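Local coordinates for putative ABC transporter, periplasmic binding protein, amino acid (Neisseria gonorrhoeae, PDB 2YLN) that serves as the solute receptor for L-cystine of an ABC transporter and probably delivers this amino acid to the membrane-bound importer, at residues Gly47-Ile50 with Glu51-Asn55. The protein carries 1 engineered substitution. Numbering follows the deposited sequence.
Sequences GSLI and ERINN
S48 is the N-cap of helix 49-55, and its OG accepts a hydrogen bond from E51 N at 3.1 Å. This short helix lies near the start of the modelled chain of this family 3 solute-binding protein. S48 OG sits between its own backbone N and carbonyl carbon (chi1 67°), which brings it to that N-H. One turn on, R52 N bonds to S48 O.

The R52 side chain folds back over the helix start, bent at chi3 (-78°). R52 grips G47 O side-on, with R52 NE at 3.0 Å and R52 NH2 at 3.2 Å. G47 O lies in the guanidinium plane, while L49 CA lies over one face, toward its rim. R52 NH1 makes a salt bridge to D118 and bonds to T58 O, at the start of strand 58-63.

The tightly packed side is apolar. L49 CG meets I53 CD1 at 4.0 Å, and both side chains pack on A251 of helix 249-264. The N54 amide crosses I50, with N54 ND2 3.5 Å from I50 CG1. The polar side is looser. E51 is exposed, and a water bridges E51 OE1 and S48 N, donating to the first and accepting from the second. Another water donates to G47 O and accepts from R52 NH2.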
# COMPACT_ATOMS: atom_id res chain seq x y z
N GLY A 47 -8.85 -17.18 -19.21
CA GLY A 47 -10.20 -17.15 -18.65
C GLY A 47 -10.39 -15.99 -17.71
O GLY A 47 -9.42 -15.41 -17.16
N SER A 48 -11.65 -15.60 -17.49
CA SER A 48 -11.87 -14.41 -16.71
C SER A 48 -11.53 -14.67 -15.23
O SER A 48 -11.44 -15.83 -14.76
CB SER A 48 -13.31 -13.96 -16.78
OG SER A 48 -14.13 -14.94 -16.14
N LEU A 49 -11.40 -13.60 -14.49
CA LEU A 49 -11.09 -13.74 -13.09
C LEU A 49 -12.19 -14.48 -12.36
O LEU A 49 -11.89 -15.32 -11.56
CB LEU A 49 -10.86 -12.31 -12.56
CG LEU A 49 -10.50 -12.23 -11.10
CD1 LEU A 49 -9.29 -13.06 -10.72
CD2 LEU A 49 -10.24 -10.76 -10.77
N ILE A 50 -13.45 -14.16 -12.63
CA ILE A 50 -14.53 -14.88 -11.92
C ILE A 50 -14.54 -16.32 -12.32
O ILE A 50 -14.81 -17.16 -11.51
CB ILE A 50 -15.88 -14.18 -12.09
CG1 ILE A 50 -16.96 -14.81 -11.21
CG2 ILE A 50 -16.38 -14.21 -13.56
CD1 ILE A 50 -16.69 -14.77 -9.73
N GLU A 51 -14.29 -16.65 -13.61
CA GLU A 51 -14.22 -18.04 -13.98
C GLU A 51 -13.19 -18.75 -13.11
O GLU A 51 -13.37 -19.88 -12.67
CB GLU A 51 -13.87 -18.19 -15.48
CG GLU A 51 -13.75 -19.63 -15.98
CD GLU A 51 -13.26 -19.79 -17.38
OE1 GLU A 51 -13.21 -18.82 -18.15
OE2 GLU A 51 -12.90 -20.96 -17.75
N ARG A 52 -11.99 -18.15 -12.98
CA ARG A 52 -10.94 -18.80 -12.18
C ARG A 52 -11.25 -18.84 -10.71
O ARG A 52 -10.83 -19.80 -10.01
CB ARG A 52 -9.57 -18.13 -12.45
CG ARG A 52 -9.08 -18.54 -13.87
CD ARG A 52 -7.79 -17.86 -14.28
NE ARG A 52 -8.06 -16.46 -14.71
CZ ARG A 52 -7.59 -15.34 -14.16
NH1 ARG A 52 -6.87 -15.42 -13.08
NH2 ARG A 52 -7.82 -14.16 -14.70
N ILE A 53 -11.96 -17.86 -10.19
CA ILE A 53 -12.37 -17.96 -8.81
C ILE A 53 -13.39 -19.10 -8.67
O ILE A 53 -13.29 -19.89 -7.78
CB ILE A 53 -12.90 -16.59 -8.24
CG1 ILE A 53 -11.73 -15.57 -8.22
CG2 ILE A 53 -13.65 -16.76 -6.90
CD1 ILE A 53 -12.19 -14.10 -8.01
N ASN A 54 -14.44 -19.06 -9.45
CA ASN A 54 -15.55 -20.05 -9.27
C ASN A 54 -15.07 -21.46 -9.59
O ASN A 54 -15.50 -22.39 -8.93
CB ASN A 54 -16.73 -19.67 -10.09
CG ASN A 54 -17.50 -18.50 -9.48
OD1 ASN A 54 -17.34 -18.22 -8.32
ND2 ASN A 54 -18.32 -17.92 -10.28
N ASN A 55 -14.07 -21.60 -10.49
CA ASN A 55 -13.62 -22.91 -10.99
C ASN A 55 -12.34 -23.35 -10.35
O ASN A 55 -11.82 -24.38 -10.73
CB ASN A 55 -13.63 -22.97 -12.56
CG ASN A 55 -15.04 -22.92 -13.11
OD1 ASN A 55 -15.72 -23.96 -13.12
ND2 ASN A 55 -15.49 -21.72 -13.53
O HOH W 1 -8.33 -13.12 -17.47
O HOH W 2 -13.77 -16.45 -19.16